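Local structure of ferulic acid decarboxylase 1 (Candida dubliniensis, 4ZAD) at residues 95-99 with 100-104; 423-426 with 427-430; 6-9 with 10-13; 242-245 with 246-250. The protein decarboxylates aromatic acrylic acids, probably cinnamic, coumaric and ferulic acids, to the matching vinyl aromatics, using prenylated FMN and manganese. One frame throughout, in Å; residues are numbered along the deposited sequence.

Contact 1: residues 95-99 with 100-104; sequences SQTPM and KEIID
Met99 and Ile102, one helical turn apart at the start of helix 99-108, lean across each other, the methionine SD lying 3.8 Å from the isoleucine CD1. With CG of Met99 anti to the backbone N (chi1 -179°), the bend at the next bond turns SD back to meet CD1, the two chains crossing obliquely. The CD1 of Ile102 also reaches back before the helix, to 3.6 Å from Thr97 O, and CG2 of Thr97 lies 3.9 Å from CB of Glu101. On the solvent side, the Glu101 side chain runs obliquely over the Pro98 ring and puts its OE1 3.1 Å from CD of Pro98, a polar-to-carbon contact. Pro98 is the N-cap residue, and its carbonyl accepts at the helix start: Ile102 N meets Pro98 O at 2.9 Å, while the bond from Glu101 N to the same oxygen is weak. Ile103 N continues the pattern on Met99 O. Lys100 NZ has its main salt bridge with Asp358 and a second, weakly hydrogen-bonded one with Asp104. The Pro98 ring carries no acceptor to cap the amides of the first turn, so what this N-cap residue offers them is its carbonyl, with apolar contacts on the buried face of the turn and charged groups on the outer one.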
# COMPACT_ATOMS: atom_id res chain seq x y z
N SER A 95 -13.23 -18.53 -15.92
CA SER A 95 -12.72 -18.22 -14.58
C SER A 95 -11.40 -17.44 -14.57
O SER A 95 -11.08 -16.80 -13.58
CB SER A 95 -12.63 -19.49 -13.72
OG SER A 95 -11.92 -20.52 -14.35
N GLN A 96 -10.64 -17.47 -15.67
CA GLN A 96 -9.41 -16.68 -15.76
C GLN A 96 -9.66 -15.24 -16.21
O GLN A 96 -8.72 -14.43 -16.31
CB GLN A 96 -8.37 -17.36 -16.66
CG GLN A 96 -8.10 -18.82 -16.28
CD GLN A 96 -7.84 -18.96 -14.81
OE1 GLN A 96 -6.82 -18.48 -14.30
NE2 GLN A 96 -8.78 -19.59 -14.10
N THR A 97 -10.91 -14.90 -16.46
CA THR A 97 -11.25 -13.54 -16.76
C THR A 97 -10.81 -12.61 -15.63
O THR A 97 -11.32 -12.71 -14.53
CB THR A 97 -12.74 -13.40 -17.02
OG1 THR A 97 -13.10 -14.33 -18.03
CG2 THR A 97 -13.05 -11.99 -17.47
N PRO A 98 -9.84 -11.73 -15.89
CA PRO A 98 -9.39 -10.86 -14.84
C PRO A 98 -10.37 -9.74 -14.59
O PRO A 98 -11.27 -9.49 -15.40
CB PRO A 98 -8.06 -10.31 -15.37
CG PRO A 98 -7.93 -10.76 -16.77
CD PRO A 98 -9.17 -11.45 -17.17
N MET A 99 -10.14 -9.02 -13.49
CA MET A 99 -11.14 -8.15 -12.93
C MET A 99 -11.45 -6.98 -13.80
O MET A 99 -12.61 -6.58 -13.88
CB MET A 99 -10.74 -7.68 -11.53
CG MET A 99 -11.78 -6.74 -10.82
SD MET A 99 -13.40 -7.45 -10.67
CE MET A 99 -14.02 -6.67 -9.18
N LYS A 100 -10.44 -6.44 -14.45
CA LYS A 100 -10.62 -5.31 -15.38
C LYS A 100 -11.58 -5.68 -16.48
O LYS A 100 -12.38 -4.87 -16.92
CB LYS A 100 -9.29 -4.86 -15.96
CG LYS A 100 -9.38 -3.74 -16.99
CD LYS A 100 -9.41 -4.25 -18.44
CE LYS A 100 -8.94 -3.15 -19.46
NZ LYS A 100 -9.81 -1.93 -19.46
N GLU A 101 -11.53 -6.93 -16.90
CA GLU A 101 -12.37 -7.42 -17.98
C GLU A 101 -13.76 -7.77 -17.47
O GLU A 101 -14.76 -7.46 -18.14
CB GLU A 101 -11.69 -8.59 -18.71
CG GLU A 101 -10.36 -8.12 -19.34
CD GLU A 101 -9.62 -9.17 -20.17
OE1 GLU A 101 -8.58 -9.71 -19.70
OE2 GLU A 101 -10.06 -9.41 -21.32
N ILE A 102 -13.83 -8.38 -16.27
CA ILE A 102 -15.11 -8.62 -15.58
C ILE A 102 -15.88 -7.31 -15.52
O ILE A 102 -17.05 -7.28 -15.85
CB ILE A 102 -14.94 -9.09 -14.11
CG1 ILE A 102 -14.24 -10.46 -14.02
CG2 ILE A 102 -16.29 -9.15 -13.43
CD1 ILE A 102 -13.62 -10.75 -12.64
N ILE A 103 -15.20 -6.23 -15.12
CA ILE A 103 -15.78 -4.88 -15.15
C ILE A 103 -16.19 -4.47 -16.56
O ILE A 103 -17.26 -3.89 -16.74
CB ILE A 103 -14.83 -3.81 -14.53
CG1 ILE A 103 -14.59 -4.09 -13.04
CG2 ILE A 103 -15.38 -2.41 -14.73
CD1 ILE A 103 -13.58 -3.21 -12.43
N ASP A 104 -15.38 -4.78 -17.58
CA ASP A 104 -15.80 -4.36 -18.96
C ASP A 104 -17.05 -5.10 -19.40
O ASP A 104 -17.89 -4.55 -20.11
CB ASP A 104 -14.68 -4.48 -20.02
CG ASP A 104 -13.43 -3.64 -19.68
OD1 ASP A 104 -13.59 -2.59 -19.00
OD2 ASP A 104 -12.31 -4.06 -20.08

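Contact 2: residues 423-426 with 427-430; sequences FDFK and QLIW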
# COMPACT_ATOMS: atom_id res chain seq x y z
N PHE A 423 -4.94 -1.34 -11.18
CA PHE A 423 -5.34 -2.59 -10.58
C PHE A 423 -4.20 -3.22 -9.84
O PHE A 423 -4.40 -4.19 -9.13
CB PHE A 423 -5.89 -3.59 -11.62
CG PHE A 423 -7.19 -3.15 -12.23
CD1 PHE A 423 -7.20 -2.27 -13.34
CD2 PHE A 423 -8.42 -3.56 -11.68
CE1 PHE A 423 -8.39 -1.85 -13.89
CE2 PHE A 423 -9.62 -3.16 -12.26
CZ PHE A 423 -9.60 -2.29 -13.35
N ASP A 424 -2.99 -2.69 -10.02
CA ASP A 424 -1.81 -3.21 -9.34
C ASP A 424 -1.38 -2.20 -8.28
O ASP A 424 -0.85 -1.12 -8.60
CB ASP A 424 -0.71 -3.44 -10.38
CG ASP A 424 0.60 -3.77 -9.77
OD1 ASP A 424 0.65 -4.01 -8.53
OD2 ASP A 424 1.59 -3.80 -10.54
N PHE A 425 -1.60 -2.55 -7.02
CA PHE A 425 -1.52 -1.58 -5.94
C PHE A 425 -0.12 -1.04 -5.72
O PHE A 425 0.03 0.09 -5.26
CB PHE A 425 -2.08 -2.17 -4.64
CG PHE A 425 -2.18 -1.16 -3.53
CD1 PHE A 425 -3.16 -0.16 -3.57
CD2 PHE A 425 -1.29 -1.18 -2.46
CE1 PHE A 425 -3.24 0.79 -2.60
CE2 PHE A 425 -1.41 -0.25 -1.45
CZ PHE A 425 -2.38 0.75 -1.54
N LYS A 426 0.92 -1.85 -6.02
CA LYS A 426 2.32 -1.38 -6.03
C LYS A 426 2.48 -0.18 -6.93
O LYS A 426 3.22 0.74 -6.62
CB LYS A 426 3.30 -2.47 -6.56
CG LYS A 426 3.49 -3.74 -5.65
CD LYS A 426 4.50 -4.77 -6.27
CE LYS A 426 5.98 -4.28 -6.26
NZ LYS A 426 6.92 -5.24 -6.94
N GLN A 427 1.82 -0.21 -8.08
CA GLN A 427 1.86 0.93 -8.99
C GLN A 427 1.00 2.08 -8.43
O GLN A 427 1.48 3.22 -8.39
CB GLN A 427 1.46 0.54 -10.43
CG GLN A 427 2.42 -0.46 -11.06
CD GLN A 427 2.05 -0.83 -12.51
OE1 GLN A 427 1.92 0.03 -13.38
NE2 GLN A 427 1.91 -2.14 -12.77
N LEU A 428 -0.21 1.80 -7.96
CA LEU A 428 -1.05 2.91 -7.40
C LEU A 428 -0.39 3.64 -6.21
O LEU A 428 -0.28 4.88 -6.22
CB LEU A 428 -2.46 2.44 -7.03
CG LEU A 428 -3.43 3.57 -6.60
CD1 LEU A 428 -3.70 4.50 -7.71
CD2 LEU A 428 -4.76 3.03 -6.11
N ILE A 429 0.13 2.88 -5.23
CA ILE A 429 0.75 3.52 -4.07
C ILE A 429 2.03 4.28 -4.43
O ILE A 429 2.32 5.27 -3.81
CB ILE A 429 1.02 2.54 -2.91
CG1 ILE A 429 1.34 3.31 -1.63
CG2 ILE A 429 2.23 1.62 -3.23
CD1 ILE A 429 0.41 4.39 -1.25
N TRP A 430 2.80 3.84 -5.40
CA TRP A 430 3.94 4.63 -5.87
C TRP A 430 3.44 5.98 -6.36
O TRP A 430 3.90 7.02 -5.96
CB TRP A 430 4.66 3.89 -6.99
CG TRP A 430 5.72 4.64 -7.68
CD1 TRP A 430 6.75 5.28 -7.10
CD2 TRP A 430 5.88 4.81 -9.09
NE1 TRP A 430 7.55 5.87 -8.06
CE2 TRP A 430 7.04 5.58 -9.29
CE3 TRP A 430 5.16 4.40 -10.21
CZ2 TRP A 430 7.50 5.93 -10.54
CZ3 TRP A 430 5.62 4.75 -11.48
CH2 TRP A 430 6.78 5.49 -11.63
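The carbonyl oxygen of Asp424, the N-cap residue of helix 425-434, is gripped by two amides of the first turn, Leu428 N at 3.1 Å and, weakly, Gln427 N. The aspartate side chain adds a shorter bond, OD2 accepting from Gln427 NE2 at 2.8 Å. The two chains cross at about a right angle, with carboxylate and amide planes 87° apart; the nitrogen approaches OD2 on its anti side, 27° out of the carboxylate plane. Gln427 keeps CG anti to its carbonyl carbon (chi1 -63°) and is extended beyond it, which carries the amide back to the cap, where OE1 accepts from Asp421 N. Asp424 OD1 takes a weak capping bond from Lys426 N, and the negative charge would probably suit the positive end of the helix dipole. Elsewhere, Ile429 CB lies over one face of the Phe425 ring, 4.0 Å from CE2. Phe425 and Ile429 also pack on Ile429 and Phe425 of the second subunit, and Trp430 bonds through NE1 to His291 O of that subunit. Within the chain, Phe423 rests on helix 99-108 and stacks on Phe360 of strand 356-360, while Leu428 touches Pro362 just beyond that strand.

Contact 3: residues 6-9 with 10-13; sequences ALKF and RDFI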
# COMPACT_ATOMS: atom_id res chain seq x y z
N ALA A 6 -23.68 -19.07 -13.59
CA ALA A 6 -24.29 -17.74 -13.56
C ALA A 6 -25.72 -17.83 -13.02
O ALA A 6 -26.18 -16.97 -12.28
CB ALA A 6 -24.28 -17.08 -14.95
N LEU A 7 -26.40 -18.89 -13.39
CA LEU A 7 -27.82 -18.98 -13.13
C LEU A 7 -28.18 -19.92 -12.00
O LEU A 7 -29.31 -19.91 -11.52
CB LEU A 7 -28.52 -19.42 -14.42
CG LEU A 7 -29.45 -18.50 -15.22
CD1 LEU A 7 -29.54 -17.04 -14.72
CD2 LEU A 7 -29.08 -18.59 -16.70
N LYS A 8 -27.24 -20.75 -11.56
CA LYS A 8 -27.55 -21.84 -10.61
C LYS A 8 -26.48 -21.92 -9.52
O LYS A 8 -25.36 -22.34 -9.78
CB LYS A 8 -27.70 -23.22 -11.33
CG LYS A 8 -28.67 -23.26 -12.53
CD LYS A 8 -30.01 -23.96 -12.27
CE LYS A 8 -30.15 -25.30 -13.02
NZ LYS A 8 -31.60 -25.70 -13.23
N PHE A 9 -26.84 -21.51 -8.31
CA PHE A 9 -25.91 -21.49 -7.18
C PHE A 9 -25.12 -22.80 -7.08
O PHE A 9 -23.91 -22.81 -6.87
CB PHE A 9 -26.69 -21.21 -5.90
CG PHE A 9 -25.86 -21.22 -4.63
CD1 PHE A 9 -24.77 -20.39 -4.48
CD2 PHE A 9 -26.22 -22.05 -3.55
CE1 PHE A 9 -24.05 -20.40 -3.31
CE2 PHE A 9 -25.48 -22.05 -2.39
CZ PHE A 9 -24.39 -21.24 -2.27
N ARG A 10 -25.84 -23.90 -7.26
CA ARG A 10 -25.26 -25.23 -7.11
C ARG A 10 -24.37 -25.62 -8.27
O ARG A 10 -23.52 -26.49 -8.14
CB ARG A 10 -26.36 -26.27 -6.91
CG ARG A 10 -27.15 -26.02 -5.63
CD ARG A 10 -27.36 -27.29 -4.85
NE ARG A 10 -27.94 -27.04 -3.54
CZ ARG A 10 -28.45 -27.97 -2.74
NH1 ARG A 10 -28.43 -29.24 -3.09
NH2 ARG A 10 -28.97 -27.64 -1.57
N ASP A 11 -24.54 -24.98 -9.41
CA ASP A 11 -23.58 -25.16 -10.50
C ASP A 11 -22.33 -24.36 -10.21
O ASP A 11 -21.21 -24.75 -10.59
CB ASP A 11 -24.21 -24.80 -11.86
CG ASP A 11 -25.21 -25.84 -12.32
OD1 ASP A 11 -25.48 -26.77 -11.54
OD2 ASP A 11 -25.71 -25.76 -13.46
N PHE A 12 -22.52 -23.24 -9.53
CA PHE A 12 -21.42 -22.41 -9.05
C PHE A 12 -20.51 -23.22 -8.12
O PHE A 12 -19.28 -23.28 -8.32
CB PHE A 12 -21.96 -21.15 -8.37
CG PHE A 12 -20.91 -20.28 -7.73
CD1 PHE A 12 -19.98 -19.59 -8.50
CD2 PHE A 12 -20.88 -20.11 -6.33
CE1 PHE A 12 -19.03 -18.76 -7.89
CE2 PHE A 12 -19.94 -19.29 -5.72
CZ PHE A 12 -19.02 -18.62 -6.48
N ILE A 13 -21.12 -23.86 -7.13
CA ILE A 13 -20.42 -24.74 -6.22
C ILE A 13 -19.69 -25.90 -6.95
O ILE A 13 -18.57 -26.27 -6.60
CB ILE A 13 -21.43 -25.27 -5.16
CG1 ILE A 13 -21.83 -24.13 -4.21
CG2 ILE A 13 -20.84 -26.43 -4.36
CD1 ILE A 13 -22.98 -24.48 -3.28
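Phe9, the residue after the Lys8 N-cap of helix 9-19, sets its ring against Ile13 one turn on. Its first torsion (chi1 177°) swings the ring along the helix, and the CD1 methyl of Ile13 lies over one face in a CH-pi contact, 3.9 Å from the ring centroid. The methyl is offset toward the rim, so it is nearer CE2 and CZ than the rest of the ring. Phe9 and Ile13 together continue onto Ile317 and Leu71, which joins this helix end to strands 317-319 and 69-71 of the mixed sheet.

Lys8 makes a looser contact through its aliphatic part. Its side chain runs beside that of Asp11 and in the same direction, with CB 3.7 Å from the carboxylate CG; the two charges stay apart, NZ and OD2 being separated by 5.9 Å. Asp11 OD2 accepts instead from Asn4 N, tying the leading chain to the helix. The Arg10 guanidinium leaves the turn to form a salt bridge with Glu269 and a hydrogen bond to Asp314 O. The backbone closes the turn through Lys8 O, which receives a weak bond from Asp11 N at 2.8 Å and a straighter one from Phe12 N at 3.0 Å.

Contact 4: residues 242-245 with 246-250; sequences EYIG and GLCNQ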
# COMPACT_ATOMS: atom_id res chain seq x y z
N GLU A 242 -33.72 -7.42 -14.78
CA GLU A 242 -33.63 -7.24 -16.23
C GLU A 242 -32.14 -7.16 -16.68
O GLU A 242 -31.76 -7.69 -17.71
CB GLU A 242 -34.39 -5.98 -16.62
CG GLU A 242 -35.84 -5.95 -16.17
CD GLU A 242 -36.66 -4.75 -16.68
OE1 GLU A 242 -36.07 -3.72 -17.16
OE2 GLU A 242 -37.92 -4.85 -16.58
N TYR A 243 -31.30 -6.49 -15.89
CA TYR A 243 -29.85 -6.47 -16.13
C TYR A 243 -29.31 -7.86 -15.89
O TYR A 243 -28.50 -8.34 -16.66
CB TYR A 243 -29.19 -5.47 -15.21
CG TYR A 243 -27.69 -5.26 -15.33
CD1 TYR A 243 -27.07 -4.93 -16.55
CD2 TYR A 243 -26.90 -5.25 -14.20
CE1 TYR A 243 -25.69 -4.68 -16.60
CE2 TYR A 243 -25.53 -4.99 -14.25
CZ TYR A 243 -24.93 -4.71 -15.44
OH TYR A 243 -23.57 -4.49 -15.45
N ILE A 244 -29.79 -8.55 -14.86
CA ILE A 244 -29.26 -9.91 -14.60
C ILE A 244 -29.53 -10.81 -15.81
O ILE A 244 -28.65 -11.54 -16.24
CB ILE A 244 -29.80 -10.55 -13.29
CG1 ILE A 244 -29.32 -9.74 -12.05
CG2 ILE A 244 -29.34 -11.97 -13.20
CD1 ILE A 244 -30.27 -9.76 -10.92
N GLY A 245 -30.73 -10.71 -16.36
CA GLY A 245 -31.09 -11.43 -17.58
C GLY A 245 -30.14 -11.21 -18.78
O GLY A 245 -29.70 -12.16 -19.43
N GLY A 246 -29.81 -9.96 -19.06
CA GLY A 246 -28.91 -9.66 -20.15
C GLY A 246 -27.57 -10.33 -19.88
O GLY A 246 -27.02 -11.03 -20.72
N LEU A 247 -27.05 -10.11 -18.67
CA LEU A 247 -25.76 -10.62 -18.29
C LEU A 247 -25.72 -12.13 -18.54
O LEU A 247 -24.70 -12.67 -18.97
CB LEU A 247 -25.48 -10.26 -16.81
CG LEU A 247 -25.12 -8.80 -16.55
CD1 LEU A 247 -25.32 -8.39 -15.10
CD2 LEU A 247 -23.68 -8.57 -16.97
N CYS A 248 -26.83 -12.80 -18.28
CA CYS A 248 -26.90 -14.23 -18.50
C CYS A 248 -27.38 -14.61 -19.93
O CYS A 248 -27.53 -15.80 -20.22
CB CYS A 248 -27.81 -14.89 -17.45
SG CYS A 248 -27.44 -14.47 -15.74
N ASN A 249 -27.59 -13.63 -20.81
CA ASN A 249 -28.23 -13.85 -22.13
C ASN A 249 -29.43 -14.81 -21.99
O ASN A 249 -29.63 -15.70 -22.80
CB ASN A 249 -27.22 -14.34 -23.21
CG ASN A 249 -27.79 -14.23 -24.69
OD1 ASN A 249 -28.25 -13.15 -25.14
ND2 ASN A 249 -27.78 -15.36 -25.42
N GLN A 250 -30.20 -14.61 -20.94
CA GLN A 250 -31.24 -15.54 -20.54
C GLN A 250 -32.06 -15.03 -19.35
O GLN A 250 -31.51 -14.74 -18.31
CB GLN A 250 -30.63 -16.87 -20.13
CG GLN A 250 -31.72 -17.85 -19.75
CD GLN A 250 -31.23 -19.20 -19.42
OE1 GLN A 250 -30.19 -19.65 -19.92
NE2 GLN A 250 -32.00 -19.89 -18.58
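Tyr243 overlaps Leu247 with its ring face, and the pair forms one side of the last turn of helix 240-247, which ends in a Schellman motif. CD1 of the leucine sits over the centre of the ring, 3.6 Å from the centroid and 14° off its normal, a close CH-pi contact. The Tyr243 ring is turned toward the residue one turn ahead by its first torsion (chi1 -178°), while the leucine branch crosses it obliquely. The hydroxyl bonds to Leu106 O, so the ring is held both at its polar end and on its face; Leu247 also packs on Phe105 and Leu106 of helix 99-108. Beside it, Ile244 CG2 touches the Cys248 SG at 4.0 Å. The side chain of Ile244 also approaches Trp175, a residue that binds prenylated FMN, and the helix begins at Glu240, a ligand of manganese, so this turn lies next to residues of the cofactor and metal site.

Beyond Leu247 the chain leaves the helix. Asn249 has positive phi (42°), and its N bonds back to Gly246 O at 2.7 Å, while Gln250 N reaches Gly245 O at 2.9 Å, nearly straight. Gly245 stands where the outgoing chain passes close: its CA comes within 3.4 Å of Gln250 O in a CA-H...O contact.

In the fold
Each contact is local, closing one or two turns of a continuous stretch, and the four follow in series without nesting or crossing. Contact 3 comes first and starts helix 9-19; contact 1 starts helix 99-108; contact 4 ends helix 240-247; contact 2 starts helix 425-434. Contacts 3 and 4 meet directly, Leu7 packing on Cys248 and Gln250, so the N-terminal segment lies against the helix end near the cofactor site. Contacts 1 and 2 meet where Phe423 packs on Lys100 and Ile103, linking the N-terminal and C-terminal family regions. Contact 2 lies about 33 Å, centre to centre, from both contact 3 and contact 4.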